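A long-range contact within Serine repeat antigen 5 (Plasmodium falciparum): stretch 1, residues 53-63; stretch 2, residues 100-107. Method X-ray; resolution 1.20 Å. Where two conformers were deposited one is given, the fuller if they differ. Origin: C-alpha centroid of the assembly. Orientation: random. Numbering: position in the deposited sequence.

Stretch 1, residues 53-63: SWIFASKYHLE
Stretch 2, residues 100-107: MEFLQIIE

Residues 53-63 and 100-107 are both α-helical, with phi/psi close to -65/-40 throughout, and their axes approach to 10.0 Å at a signed crossing angle of -67°. The register is set by Ile55 and Phe102, whose CA atoms lie 6.8 Å apart. No hydrogen bond links the helices; the contact, burying 345 Å² in total, is apolar packing around Phe102 (chi1 t, chi2 95°), a knob seated among Trp54, Ile55, Ser58 and Leu62.

Ser53 (chi1 p) lies out of reach. The CA-to-CB bond of Trp54 points sideways, but chi1 p and chi2 -77° bring the indole to the second helix. Its edge meets the backbone there, CZ3 lying 3.8 Å from Phe102 N, and CH2 reaches CD1 of Ile105 (chi1 m, chi2 t) at 4.0 Å. Ile55, in the m,t rotamer, borders the knob with CG2 4.3 Å from Phe102 CE1. Phe56 (chi1 m, chi2 91°) points away, and Ala57 makes no contact.

One helical turn after Trp54, Ser58 points toward Phe102. Its CB stands 3.5 Å from the centroid of the Phe102 ring, 12° off the normal, a CH-pi contact that the short side chain makes at close range. With chi1 m, Ser58 OG donates to Trp54 O at 2.8 Å, so the hydroxyl is satisfied within its own helix. Lys59 (p,t,t,p) passes the ring with CB 4.0 Å from Phe102 CZ, then leads away to a salt bridge between NZ and Glu63 OE2 at 2.8 Å. Tyr60 (chi1 t) points away. His61 (chi1 t) is out of reach.

Leu62 (m,t) points toward the second helix and closes the pocket: its CD1 lies at the ring edge, 3.8 Å from Phe102 CE2, and also meets CD1 of Ile106 (m,t) at 3.7 Å.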

ATOM      1  N   SER A  53       1.691  -6.399  -7.678  1.00 12.83           N
ATOM      2  CA  SER A  53       1.131  -5.714  -6.515  1.00 12.74           C
ATOM      3  C   SER A  53       2.151  -4.815  -5.827  1.00 12.85           C
ATOM      4  O   SER A  53       1.771  -3.800  -5.231  1.00 13.39           O
ATOM      5  CB  SER A  53       0.550  -6.700  -5.504  1.00 13.00           C
ATOM      6  OG  SER A  53       1.566  -7.450  -4.841  1.00 14.05           O
ATOM      7  N   TRP A  54       3.436  -5.178  -5.867  1.00 12.80           N
ATOM      8  CA  TRP A  54       4.449  -4.331  -5.242  1.00 13.27           C
ATOM      9  C   TRP A  54       4.385  -2.916  -5.809  1.00 13.40           C
ATOM     10  O   TRP A  54       4.610  -1.937  -5.088  1.00 14.67           O
ATOM     11  CB  TRP A  54       5.837  -4.945  -5.411  1.00 13.91           C
ATOM     12  CG  TRP A  54       6.334  -5.080  -6.829  1.00 13.73           C
ATOM     13  CD1 TRP A  54       5.952  -6.019  -7.740  1.00 14.31           C
ATOM     14  CD2 TRP A  54       7.296  -4.258  -7.474  1.00 13.83           C
ATOM     15  NE1 TRP A  54       6.633  -5.830  -8.918  1.00 14.62           N
ATOM     16  CE2 TRP A  54       7.463  -4.756  -8.779  1.00 14.22           C
ATOM     17  CE3 TRP A  54       8.052  -3.152  -7.076  1.00 17.32           C
ATOM     18  CZ2 TRP A  54       8.357  -4.196  -9.686  1.00 15.89           C
ATOM     19  CZ3 TRP A  54       8.922  -2.586  -7.983  1.00 16.98           C
ATOM     20  CH2 TRP A  54       9.067  -3.112  -9.273  1.00 17.02           C
ATOM     21  N   ILE A  55       4.080  -2.793  -7.103  1.00 12.88           N
ATOM     22  CA  ILE A  55       3.966  -1.490  -7.754  1.00 12.98           C
ATOM     23  C   ILE A  55       2.672  -0.792  -7.348  1.00 12.59           C
ATOM     24  O   ILE A  55       2.668   0.390  -7.000  1.00 13.47           O
ATOM     25  CB  ILE A  55       4.045  -1.633  -9.284  1.00 13.08           C
ATOM     26  CG1 ILE A  55       5.281  -2.398  -9.724  1.00 14.58           C
ATOM     27  CG2 ILE A  55       4.026  -0.235  -9.916  1.00 14.92           C
ATOM     28  CD1 ILE A  55       5.339  -2.646 -11.250  1.00 14.51           C
ATOM     29  N   PHE A  56       1.544  -1.498  -7.417  1.00 12.51           N
ATOM     30  CA  PHE A  56       0.263  -0.883  -7.081  1.00 12.10           C
ATOM     31  C   PHE A  56       0.229  -0.394  -5.641  1.00 11.96           C
ATOM     32  O   PHE A  56      -0.217   0.725  -5.366  1.00 13.04           O
ATOM     33  CB  PHE A  56      -0.895  -1.850  -7.396  1.00 13.20           C
ATOM     34  CG  PHE A  56      -1.162  -1.971  -8.884  1.00 13.03           C
ATOM     35  CD1 PHE A  56      -0.532  -2.948  -9.647  1.00 13.33           C
ATOM     36  CD2 PHE A  56      -1.971  -1.068  -9.527  1.00 13.81           C
ATOM     37  CE1 PHE A  56      -0.718  -3.015 -11.017  1.00 13.59           C
ATOM     38  CE2 PHE A  56      -2.173  -1.139 -10.896  1.00 13.96           C
ATOM     39  CZ  PHE A  56      -1.530  -2.116 -11.642  1.00 13.47           C
ATOM     40  N   ALA A  57       0.704  -1.212  -4.703  1.00 11.83           N
ATOM     41  CA  ALA A  57       0.642  -0.797  -3.302  1.00 12.09           C
ATOM     42  C   ALA A  57       1.623   0.340  -3.010  1.00 12.26           C
ATOM     43  O   ALA A  57       1.326   1.267  -2.238  1.00 12.38           O
ATOM     44  CB  ALA A  57       0.915  -1.991  -2.400  1.00 12.56           C
ATOM     45  N   SER A  58       2.809   0.279  -3.610  1.00 12.17           N
ATOM     46  CA  SER A  58       3.799   1.322  -3.384  1.00 12.71           C
ATOM     47  C   SER A  58       3.344   2.639  -3.990  1.00 13.01           C
ATOM     48  O   SER A  58       3.478   3.700  -3.368  1.00 14.34           O
ATOM     49  CB  SER A  58       5.151   0.912  -3.964  1.00 13.13           C
ATOM     50  OG  SER A  58       5.732  -0.186  -3.288  1.00 14.12           O
ATOM     51  N   LYS A  59       2.804   2.595  -5.207  1.00 13.17           N
ATOM     52  CA  LYS A  59       2.373   3.831  -5.849  1.00 13.44           C
ATOM     53  C   LYS A  59       1.157   4.420  -5.144  1.00 13.89           C
ATOM     54  O   LYS A  59       1.020   5.649  -5.053  1.00 14.57           O
ATOM     55  CB  LYS A  59       2.131   3.633  -7.351  1.00 14.11           C
ATOM     56  CG  LYS A  59       0.740   3.158  -7.724  1.00 14.59           C
ATOM     57  CD  LYS A  59       0.616   2.824  -9.223  1.00 14.69           C
ATOM     58  CE  LYS A  59      -0.805   2.540  -9.621  1.00 15.40           C
ATOM     59  NZ  LYS A  59      -1.573   3.792  -9.850  1.00 15.34           N
ATOM     60  N   TYR A  60       0.258   3.564  -4.642  1.00 13.27           N
ATOM     61  CA  TYR A  60      -0.898   4.074  -3.915  1.00 13.36           C
ATOM     62  C   TYR A  60      -0.468   4.810  -2.649  1.00 13.38           C
ATOM     63  O   TYR A  60      -1.044   5.834  -2.293  1.00 13.76           O
ATOM     64  CB  TYR A  60      -1.865   2.952  -3.580  1.00 13.69           C
ATOM     65  CG  TYR A  60      -3.056   3.392  -2.766  1.00 13.39           C
ATOM     66  CD1 TYR A  60      -4.170   3.994  -3.364  1.00 14.46           C
ATOM     67  CD2 TYR A  60      -3.056   3.254  -1.385  1.00 14.31           C
ATOM     68  CE1 TYR A  60      -5.272   4.376  -2.611  1.00 16.13           C
ATOM     69  CE2 TYR A  60      -4.140   3.631  -0.629  1.00 14.67           C
ATOM     70  CZ  TYR A  60      -5.247   4.196  -1.233  1.00 15.32           C
ATOM     71  OH  TYR A  60      -6.321   4.534  -0.432  1.00 18.10           O
ATOM     72  N   HIS A  61       0.556   4.301  -1.965  1.00 13.00           N
ATOM     73  CA  HIS A  61       1.095   4.988  -0.794  1.00 13.05           C
ATOM     74  C   HIS A  61       1.590   6.389  -1.159  1.00 13.73           C
ATOM     75  O   HIS A  61       1.320   7.345  -0.431  1.00 14.80           O
ATOM     76  CB  HIS A  61       2.169   4.096  -0.165  1.00 13.62           C
ATOM     77  CG  HIS A  61       2.763   4.612   1.114  1.00 13.51           C
ATOM     78  ND1 HIS A  61       2.020   4.952   2.221  1.00 13.94           N
ATOM     79  CD2 HIS A  61       4.056   4.782   1.474  1.00 14.11           C
ATOM     80  CE1 HIS A  61       2.836   5.346   3.189  1.00 14.30           C
ATOM     81  NE2 HIS A  61       4.079   5.223   2.772  1.00 14.45           N
ATOM     82  N   LEU A  62       2.276   6.539  -2.298  1.00 14.20           N
ATOM     83  CA  LEU A  62       2.646   7.875  -2.760  1.00 15.34           C
ATOM     84  C   LEU A  62       1.423   8.700  -3.154  1.00 15.27           C
ATOM     85  O   LEU A  62       1.394   9.917  -2.914  1.00 16.75           O
ATOM     86  CB  LEU A  62       3.628   7.798  -3.926  1.00 16.15           C
ATOM     87  CG  LEU A  62       5.053   7.375  -3.643  1.00 19.97           C
ATOM     88  CD1 LEU A  62       5.880   7.494  -4.924  1.00 21.41           C
ATOM     89  CD2 LEU A  62       5.660   8.249  -2.538  1.00 21.29           C
ATOM     90  N   GLU A  63       0.415   8.072  -3.774  1.00 15.01           N
ATOM     91  CA  GLU A  63      -0.815   8.796  -4.125  1.00 15.22           C
ATOM     92  C   GLU A  63      -1.524   9.338  -2.874  1.00 16.23           C
ATOM     93  O   GLU A  63      -2.022  10.471  -2.881  1.00 16.99           O
ATOM     94  CB  GLU A  63      -1.760   7.913  -4.954  1.00 15.78           C
ATOM     95  CG  GLU A  63      -1.190   7.601  -6.347  1.00 15.68           C
ATOM     96  CD  GLU A  63      -1.782   6.358  -7.011  1.00 16.05           C
ATOM     97  OE1 GLU A  63      -2.658   5.695  -6.397  1.00 16.27           O
ATOM     98  OE2 GLU A  63      -1.368   6.047  -8.162  1.00 16.46           O
ATOM     99  N   MET A 100      11.306  -1.589  -1.688  1.00 17.70           N
ATOM    100  CA  MET A 100      12.681  -1.115  -1.798  1.00 18.84           C
ATOM    101  C   MET A 100      13.060  -0.885  -3.253  1.00 18.71           C
ATOM    102  O   MET A 100      13.681   0.133  -3.587  1.00 20.05           O
ATOM    103  CB  MET A 100      13.602  -2.134  -1.118  0.59 20.18           C
ATOM    104  CG  MET A 100      13.174  -2.528   0.330  0.59 20.40           C
ATOM    105  SD  MET A 100      11.851  -3.782   0.606  0.59 19.01           S
ATOM    106  CE  MET A 100      11.126  -3.157   2.114  0.59 20.54           C
ATOM    107  N   GLU A 101      12.726  -1.830  -4.134  1.00 19.53           N
ATOM    108  CA  GLU A 101      13.097  -1.615  -5.527  1.00 19.48           C
ATOM    109  C   GLU A 101      12.276  -0.484  -6.139  1.00 17.46           C
ATOM    110  O   GLU A 101      12.770   0.269  -6.986  1.00 19.29           O
ATOM    111  CB  GLU A 101      12.992  -2.878  -6.387  1.00 19.25           C
ATOM    112  CG  GLU A 101      13.522  -2.545  -7.806  1.00 22.71           C
ATOM    113  CD  GLU A 101      13.479  -3.656  -8.857  1.00 22.98           C
ATOM    114  OE1 GLU A 101      12.944  -4.757  -8.618  1.00 22.59           O
ATOM    115  OE2 GLU A 101      14.012  -3.411  -9.962  1.00 25.71           O
ATOM    116  N   PHE A 102      11.015  -0.356  -5.734  1.00 17.44           N
ATOM    117  CA  PHE A 102      10.189   0.749  -6.206  1.00 15.99           C
ATOM    118  C   PHE A 102      10.882   2.087  -5.976  1.00 17.15           C
ATOM    119  O   PHE A 102      10.965   2.929  -6.882  1.00 17.62           O
ATOM    120  CB  PHE A 102       8.826   0.675  -5.520  1.00 17.65           C
ATOM    121  CG  PHE A 102       7.874   1.737  -5.938  1.00 16.42           C
ATOM    122  CD1 PHE A 102       6.940   1.499  -6.954  1.00 17.40           C
ATOM    123  CD2 PHE A 102       7.844   2.956  -5.285  1.00 18.57           C
ATOM    124  CE1 PHE A 102       6.050   2.480  -7.335  1.00 17.66           C
ATOM    125  CE2 PHE A 102       6.947   3.933  -5.659  1.00 18.53           C
ATOM    126  CZ  PHE A 102       6.044   3.698  -6.688  1.00 19.20           C
ATOM    127  N   LEU A 103      11.404   2.300  -4.771  1.00 17.53           N
ATOM    128  CA  LEU A 103      12.091   3.559  -4.519  1.00 17.74           C
ATOM    129  C   LEU A 103      13.348   3.704  -5.374  1.00 19.20           C
ATOM    130  O   LEU A 103      13.687   4.808  -5.809  1.00 21.37           O
ATOM    131  CB  LEU A 103      12.452   3.674  -3.046  1.00 19.52           C
ATOM    132  CG  LEU A 103      11.283   3.886  -2.098  1.00 19.83           C
ATOM    133  CD1 LEU A 103      11.835   3.977  -0.690  1.00 22.50           C
ATOM    134  CD2 LEU A 103      10.490   5.130  -2.411  1.00 20.25           C
ATOM    135  N   GLN A 104      14.072   2.610  -5.603  1.00 20.07           N
ATOM    136  CA  GLN A 104      15.277   2.689  -6.423  1.00 23.62           C
ATOM    137  C   GLN A 104      14.955   3.134  -7.839  1.00 23.23           C
ATOM    138  O   GLN A 104      15.728   3.877  -8.453  1.00 24.13           O
ATOM    139  CB  GLN A 104      15.958   1.327  -6.453  1.00 29.52           C
ATOM    140  CG  GLN A 104      17.381   1.403  -6.967  1.00 37.45           C
ATOM    141  CD  GLN A 104      18.298   2.198  -6.021  1.00 44.48           C
ATOM    142  OE1 GLN A 104      18.262   2.014  -4.801  1.00 46.98           O
ATOM    143  NE2 GLN A 104      19.099   3.092  -6.581  1.00 47.99           N
ATOM    144  N   ILE A 105      13.827   2.683  -8.382  1.00 21.82           N
ATOM    145  CA  ILE A 105      13.429   3.089  -9.723  1.00 22.42           C
ATOM    146  C   ILE A 105      13.141   4.581  -9.767  1.00 21.49           C
ATOM    147  O   ILE A 105      13.571   5.280 -10.699  1.00 23.55           O
ATOM    148  CB  ILE A 105      12.221   2.245 -10.173  1.00 22.14           C
ATOM    149  CG1 ILE A 105      12.676   0.803 -10.397  1.00 23.31           C
ATOM    150  CG2 ILE A 105      11.569   2.843 -11.417  1.00 22.83           C
ATOM    151  CD1 ILE A 105      11.573  -0.183 -10.334  1.00 23.86           C
ATOM    152  N   ILE A 106      12.441   5.100  -8.754  1.00 23.34           N
ATOM    153  CA  ILE A 106      12.253   6.549  -8.647  1.00 26.19           C
ATOM    154  C   ILE A 106      13.592   7.273  -8.590  1.00 30.37           C
ATOM    155  O   ILE A 106      13.778   8.308  -9.231  1.00 33.01           O
ATOM    156  CB  ILE A 106      11.401   6.906  -7.417  1.00 28.98           C
ATOM    157  CG1 ILE A 106       9.992   6.404  -7.604  1.00 29.23           C
ATOM    158  CG2 ILE A 106      11.419   8.429  -7.186  1.00 30.29           C
ATOM    159  CD1 ILE A 106       9.134   6.669  -6.396  1.00 28.44           C
ATOM    160  N   GLU A 107      14.518   6.788  -7.759  1.00 30.89           N
ATOM    161  CA  GLU A 107      15.816   7.460  -7.663  1.00 35.06           C
ATOM    162  C   GLU A 107      16.526   7.466  -9.008  1.00 36.85           C
ATOM    163  O   GLU A 107      17.164   8.458  -9.383  1.00 39.32           O
ATOM    164  CB  GLU A 107      16.695   6.750  -6.635  1.00 38.26           C
ATOM    165  CG  GLU A 107      16.083   6.623  -5.242  1.00 41.72           C
ATOM    166  CD  GLU A 107      16.503   7.724  -4.292  1.00 43.35           C
ATOM    167  OE1 GLU A 107      17.093   8.715  -4.753  1.00 44.38           O
ATOM    168  OE2 GLU A 107      16.255   7.585  -3.079  1.00 42.78           O
TER